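Local coordinates for protein thymidylate synthase thyX (Helicobacter pylori, PDB 3N3Y) that probably catalyses the FAD-dependent reductive methylation of dUMP to dTMP, using methylenetetrahydrofolate as the methyl donor and NADPH as reductant, at residues Leu46-Gly51 / Leu209-Leu214; Tyr64-Ile69 / Ala167-Ala172. All blocks are in the same frame, centred on the assembly; numbering follows the deposited sequence.

Interaction 1: Leu46-Gly51 / Leu209-Leu214; sequences LIHRVG and LFEDCL
Leu209 meets Ile47 and His48 where the C-terminal tail of the ThyX chain, a loop that follows helix 189-201, returns to helix 41-51. The contact is a small, partly buried helix-to-loop one, with 196 Å² buried in all and no hydrogen bond across it. Leu209 supplies most of the apolar part. Its CG stands anti to the carbonyl carbon (chi1 -59°), and beyond it both methyls reach the helix: CD2 lies 3.7 Å from Ile47 CG2, while CD1 is 4.1 Å from the same methyl. CD2 also rests against the helix backbone, 4.0 Å from His48 CA. Ile47 itself is buried, its side chain also touching Leu19 and, on helix 20-30, Ala22 and Ser23. Phe210 points away from helix 41-51 and turns its ring to Ala172 and Gln176 of helix 172-182, so consecutive tail residues face different parts of the fold; Leu209 CB sits over one face of that ring, toward the rim. A turn follows, marked by a bond from Cys213 N to Phe210 O, and it places the carboxylates of Glu211 and Asp212 near the imidazole of His48. In His48, CG is anti to the backbone N (chi1 -176°), and the ring beyond it lies nearer the tail than CB does. Glu211 OE1 stays 4.5 Å from His48 CE1, approaching obliquely. The two carboxylates, neither bonded to the ring, might slightly favour a protonated imidazole, though Asp212 already forms a salt bridge from OD1 to Lys215. Its other oxygen, OD2, lies near the plane of the His48 ring, at the edge, 4.1 Å from CE1, with the carboxylate turned 82° from the imidazole plane.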
# COMPACT_ATOMS: atom_id res chain seq x y z
N LEU A 46 15.70 21.96 5.69
CA LEU A 46 16.01 20.83 4.80
C LEU A 46 14.80 19.90 4.58
O LEU A 46 14.56 19.45 3.46
CB LEU A 46 17.20 20.03 5.35
CG LEU A 46 17.54 18.72 4.63
CD1 LEU A 46 18.20 18.96 3.28
CD2 LEU A 46 18.42 17.86 5.52
N ILE A 47 14.06 19.62 5.65
CA ILE A 47 12.90 18.75 5.56
C ILE A 47 11.90 19.33 4.56
O ILE A 47 11.34 18.62 3.73
CB ILE A 47 12.23 18.57 6.93
CG1 ILE A 47 13.22 17.95 7.92
CG2 ILE A 47 10.98 17.71 6.79
CD1 ILE A 47 12.70 17.85 9.33
N HIS A 48 11.72 20.64 4.64
CA HIS A 48 10.75 21.32 3.80
C HIS A 48 11.16 21.34 2.34
O HIS A 48 10.35 21.06 1.46
CB HIS A 48 10.54 22.75 4.31
CG HIS A 48 9.49 23.50 3.56
ND1 HIS A 48 8.15 23.45 3.90
CD2 HIS A 48 9.58 24.31 2.48
CE1 HIS A 48 7.46 24.21 3.07
NE2 HIS A 48 8.30 24.74 2.20
N ARG A 49 12.42 21.66 2.07
CA ARG A 49 12.87 21.81 0.69
C ARG A 49 12.96 20.48 -0.06
O ARG A 49 12.49 20.37 -1.20
CB ARG A 49 14.20 22.57 0.62
CG ARG A 49 14.81 22.55 -0.79
CD ARG A 49 16.06 23.43 -0.88
NE ARG A 49 16.82 23.42 0.37
CZ ARG A 49 17.74 22.52 0.69
NH1 ARG A 49 18.04 21.54 -0.16
NH2 ARG A 49 18.37 22.61 1.86
N VAL A 50 13.57 19.48 0.57
CA VAL A 50 13.69 18.15 -0.04
C VAL A 50 12.37 17.37 -0.01
O VAL A 50 11.98 16.75 -1.00
CB VAL A 50 14.81 17.29 0.65
CG1 VAL A 50 14.91 15.92 0.02
CG2 VAL A 50 16.17 18.00 0.58
N GLY A 51 11.68 17.42 1.12
CA GLY A 51 10.37 16.80 1.24
C GLY A 51 9.40 17.18 0.14
O GLY A 51 8.45 16.45 -0.14
N LEU A 209 5.29 22.29 7.26
CA LEU A 209 5.43 21.30 6.20
C LEU A 209 4.14 21.17 5.42
O LEU A 209 4.15 20.76 4.26
CB LEU A 209 5.81 19.92 6.78
CG LEU A 209 7.10 19.89 7.59
CD1 LEU A 209 7.26 18.52 8.23
CD2 LEU A 209 8.28 20.21 6.70
N PHE A 210 3.04 21.52 6.07
CA PHE A 210 1.71 21.27 5.52
C PHE A 210 1.00 22.56 5.15
O PHE A 210 0.02 22.52 4.42
CB PHE A 210 0.86 20.50 6.53
CG PHE A 210 1.48 19.21 6.96
CD1 PHE A 210 1.37 18.08 6.17
CD2 PHE A 210 2.19 19.13 8.15
CE1 PHE A 210 1.95 16.87 6.55
CE2 PHE A 210 2.78 17.93 8.55
CZ PHE A 210 2.66 16.80 7.74
N GLU A 211 1.51 23.68 5.65
CA GLU A 211 0.80 24.96 5.53
C GLU A 211 0.23 25.22 4.13
O GLU A 211 -0.88 25.75 3.99
CB GLU A 211 1.70 26.12 5.98
CG GLU A 211 3.03 26.18 5.24
CD GLU A 211 4.02 27.16 5.88
OE1 GLU A 211 5.25 26.86 5.88
OE2 GLU A 211 3.57 28.22 6.38
N ASP A 212 0.98 24.84 3.11
CA ASP A 212 0.66 25.19 1.73
C ASP A 212 -0.26 24.19 1.00
O ASP A 212 -0.76 24.49 -0.10
CB ASP A 212 1.95 25.43 0.93
CG ASP A 212 2.90 26.39 1.64
OD1 ASP A 212 2.44 27.46 2.12
OD2 ASP A 212 4.11 26.07 1.74
N CYS A 213 -0.47 23.01 1.59
CA CYS A 213 -1.45 22.05 1.07
C CYS A 213 -2.85 22.67 1.03
O CYS A 213 -3.60 22.47 0.08
CB CYS A 213 -1.50 20.78 1.94
SG CYS A 213 0.02 19.80 2.01
N LEU A 214 -3.17 23.43 2.08
CA LEU A 214 -4.48 24.05 2.26
C LEU A 214 -4.69 25.26 1.34
O LEU A 214 -5.81 25.77 1.21
CB LEU A 214 -4.65 24.50 3.71
CG LEU A 214 -4.42 23.43 4.79
CD1 LEU A 214 -4.53 24.05 6.18
CD2 LEU A 214 -5.42 22.31 4.63

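Interaction 2: Tyr64-Ile69 / Ala167-Ala172; sequences YYNFEI and AYSINA. With FAD (flavin-adenine dinucleotide), chain K.
In Tyr64, CG is anti to the backbone N (chi1 -154°); the ring beyond it lies against the neighbouring strand, where its OH is 3.4 Å from Ser169 CB and CD1 runs 3.6 Å from Asn171 N. In Asn171, CG sits between the backbone N and the carbonyl carbon (chi1 76°), and the amide leads away from Tyr64. Strands 64-69 and 167-171 pair antiparallel. Tyr65 with Ile170 and Phe67 with Tyr168 are the hydrogen-bonded pairs, the first holding Tyr65 N to Ile170 O at 2.8 Å. Tyr65, Phe67, Tyr168 and Ile170 share one face of the sheet, covered by helices 172-182 and 189-201; there the rim atom Phe67 CE2 touches Ile170 CG2 at 3.8 Å, and Ile69 CD1 lies 3.7 Å from Tyr168 CB. The other face carries the polar pair: Asn66 ND2 donates to Ser169 OG at 2.9 Å, the oxygen standing 24° out of the Asn66 amide plane. A water links that OG to Phe67 O. Here the second subunit closes in: its His62 ND1 bonds Ser169 OG, its Glu61 O bonds Tyr64 OH, and its own Tyr64 stacks on this one. At the strand end, Asn171 is the N-cap of helix 172-182, OD1 gripping Ser174 N, while ND2 gives a nearly straight bond of 2.8 Å to N1A of the FAD adenine. One amide thus serves both helix and cofactor, in the three-subunit FAD site of the ThyX tetramer.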
# COMPACT_ATOMS: atom_id res chain seq x y z
N TYR A 64 5.16 10.35 11.41
CA TYR A 64 3.89 9.68 11.64
C TYR A 64 3.05 10.42 12.68
O TYR A 64 3.56 10.86 13.70
CB TYR A 64 4.17 8.29 12.20
CG TYR A 64 3.09 7.28 11.93
CD1 TYR A 64 2.61 7.07 10.64
CD2 TYR A 64 2.57 6.49 12.96
CE1 TYR A 64 1.63 6.13 10.38
CE2 TYR A 64 1.59 5.53 12.72
CZ TYR A 64 1.13 5.35 11.42
OH TYR A 64 0.17 4.40 11.15
N TYR A 65 1.75 10.52 12.44
CA TYR A 65 0.86 11.23 13.38
C TYR A 65 -0.30 10.37 13.84
O TYR A 65 -1.02 9.81 13.02
CB TYR A 65 0.30 12.47 12.71
CG TYR A 65 1.38 13.38 12.21
CD1 TYR A 65 2.00 14.30 13.06
CD2 TYR A 65 1.79 13.33 10.89
CE1 TYR A 65 2.99 15.15 12.60
CE2 TYR A 65 2.78 14.17 10.42
CZ TYR A 65 3.38 15.07 11.28
OH TYR A 65 4.36 15.90 10.79
N ASN A 66 -0.47 10.26 15.15
CA ASN A 66 -1.62 9.60 15.75
C ASN A 66 -2.69 10.59 16.22
O ASN A 66 -2.49 11.32 17.19
CB ASN A 66 -1.19 8.75 16.94
CG ASN A 66 0.02 7.89 16.63
OD1 ASN A 66 1.15 8.27 16.94
ND2 ASN A 66 -0.22 6.74 16.01
N PHE A 67 -3.84 10.59 15.54
CA PHE A 67 -4.93 11.48 15.87
C PHE A 67 -6.10 10.79 16.54
O PHE A 67 -6.26 9.57 16.47
CB PHE A 67 -5.50 12.14 14.63
CG PHE A 67 -4.53 13.00 13.89
CD1 PHE A 67 -4.35 14.33 14.24
CD2 PHE A 67 -3.82 12.50 12.80
CE1 PHE A 67 -3.48 15.13 13.54
CE2 PHE A 67 -2.94 13.30 12.09
CZ PHE A 67 -2.77 14.62 12.47
N GLU A 68 -6.93 11.60 17.17
CA GLU A 68 -8.23 11.15 17.63
C GLU A 68 -9.26 12.06 16.98
O GLU A 68 -9.09 13.28 16.97
CB GLU A 68 -8.30 11.22 19.15
CG GLU A 68 -9.44 10.42 19.76
CD GLU A 68 -9.85 10.94 21.14
OE1 GLU A 68 -8.94 11.26 21.96
OE2 GLU A 68 -11.07 11.05 21.41
N ILE A 69 -10.31 11.48 16.41
CA ILE A 69 -11.37 12.26 15.76
C ILE A 69 -12.72 11.92 16.37
O ILE A 69 -13.12 10.75 16.37
CB ILE A 69 -11.41 12.01 14.24
CG1 ILE A 69 -10.03 12.25 13.62
CG2 ILE A 69 -12.51 12.88 13.57
CD1 ILE A 69 -9.85 11.72 12.19
N ALA A 167 -9.69 6.48 15.99
CA ALA A 167 -8.27 6.75 15.98
C ALA A 167 -7.81 6.68 14.53
O ALA A 167 -8.13 5.74 13.79
CB ALA A 167 -7.52 5.76 16.85
N TYR A 168 -7.08 7.70 14.11
CA TYR A 168 -6.60 7.80 12.75
C TYR A 168 -5.10 8.04 12.78
O TYR A 168 -4.65 9.02 13.37
CB TYR A 168 -7.31 8.97 12.06
CG TYR A 168 -7.10 9.08 10.57
CD1 TYR A 168 -7.59 8.09 9.71
CD2 TYR A 168 -6.46 10.18 10.01
CE1 TYR A 168 -7.41 8.18 8.35
CE2 TYR A 168 -6.29 10.29 8.64
CZ TYR A 168 -6.76 9.28 7.82
OH TYR A 168 -6.60 9.36 6.47
N SER A 169 -4.32 7.17 12.15
CA SER A 169 -2.87 7.38 12.08
C SER A 169 -2.41 7.49 10.65
O SER A 169 -2.85 6.72 9.78
CB SER A 169 -2.11 6.27 12.79
OG SER A 169 -2.46 6.25 14.16
N ILE A 170 -1.51 8.42 10.39
CA ILE A 170 -1.12 8.72 9.03
C ILE A 170 0.30 9.33 9.01
O ILE A 170 0.69 10.07 9.92
CB ILE A 170 -2.18 9.64 8.37
CG1 ILE A 170 -1.88 9.91 6.89
CG2 ILE A 170 -2.34 10.95 9.15
CD1 ILE A 170 -2.97 10.69 6.21
N ASN A 171 1.07 9.01 7.97
CA ASN A 171 2.39 9.61 7.82
C ASN A 171 2.32 10.96 7.10
O ASN A 171 1.29 11.30 6.52
CB ASN A 171 3.40 8.64 7.19
CG ASN A 171 3.22 8.46 5.69
OD1 ASN A 171 2.98 9.40 4.94
ND2 ASN A 171 3.40 7.23 5.24
N ALA A 172 3.40 11.74 7.15
CA ALA A 172 3.37 13.14 6.66
C ALA A 172 3.17 13.27 5.16
O ALA A 172 2.53 14.20 4.71
CB ALA A 172 4.61 13.89 7.08
PA FAD K . 5.75 3.88 -5.04
O1A FAD K . 5.41 2.91 -6.15
O2A FAD K . 6.48 3.24 -3.88
O5B FAD K . 4.41 4.56 -4.51
C5B FAD K . 3.46 5.06 -5.43
C4B FAD K . 2.73 6.19 -4.73
O4B FAD K . 2.06 5.66 -3.60
C3B FAD K . 3.72 7.22 -4.19
O3B FAD K . 3.95 8.26 -5.12
C2B FAD K . 3.05 7.71 -2.92
O2B FAD K . 2.09 8.68 -3.24
C1B FAD K . 2.25 6.51 -2.49
N9A FAD K . 2.84 5.73 -1.39
C8A FAD K . 3.31 4.44 -1.44
N7A FAD K . 3.72 4.09 -0.20
C5A FAD K . 3.52 5.14 0.63
C6A FAD K . 3.77 5.34 1.99
N6A FAD K . 4.13 4.32 2.76
N1A FAD K . 3.45 6.55 2.56
C2A FAD K . 2.89 7.56 1.80
N3A FAD K . 2.66 7.36 0.46
C4A FAD K . 2.96 6.17 -0.10
N1 FAD K . 15.74 6.58 -2.43
C2 FAD K . 16.67 6.63 -1.42
O2 FAD K . 16.49 6.02 -0.38
N3 FAD K . 17.82 7.37 -1.55
C4 FAD K . 18.06 8.07 -2.71
O4 FAD K . 19.09 8.73 -2.80
C4X FAD K . 17.14 8.04 -3.75
N5 FAD K . 17.38 8.75 -4.92
C5X FAD K . 16.45 8.69 -5.94
C6 FAD K . 16.68 9.39 -7.12
C7 FAD K . 15.76 9.34 -8.15
C7M FAD K . 16.03 10.10 -9.42
C8 FAD K . 14.59 8.59 -8.01
C8M FAD K . 13.59 8.55 -9.13
C9 FAD K . 14.34 7.89 -6.83
C9A FAD K . 15.27 7.93 -5.79
N10 FAD K . 15.03 7.23 -4.62
C10 FAD K . 15.97 7.29 -3.61
C1' FAD K . 13.80 6.38 -4.44
C2' FAD K . 12.54 7.15 -4.08
O2' FAD K . 12.72 7.82 -2.84
C3' FAD K . 11.33 6.20 -3.98
O3' FAD K . 11.49 5.26 -2.95
C4' FAD K . 11.04 5.47 -5.29
O4' FAD K . 11.18 6.38 -6.35
C5' FAD K . 9.59 5.05 -5.33
O5' FAD K . 8.82 6.23 -5.48
P FAD K . 7.28 6.31 -4.98
O1P FAD K . 6.64 7.59 -5.46
O2P FAD K . 7.26 6.19 -3.48
O3P FAD K . 6.57 5.08 -5.75
O HOH W 1 -4.12 7.29 16.68

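From the N terminus, strand 10-16 and helix 20-30 lead to helix 41-51, the first element in either contact, which strand 64-73 follows. Strand 163-171 then returns to pair with that strand, and interaction 2 closes a loop of 97 residues in the middle of the four-stranded sheet. After helices 172-182 and 189-201 the C-terminal tail comes back to helix 41-51, where interaction 1 closes a wider loop of 157 residues with interaction 2 nested inside it. The two centres lie 18 Å apart, yet the contacts touch through Phe210: CE1 is 3.3 Å from Ala172 O, and CE2 packs against Tyr65 OH. Tail, helix 41-51 and central sheet are thereby joined.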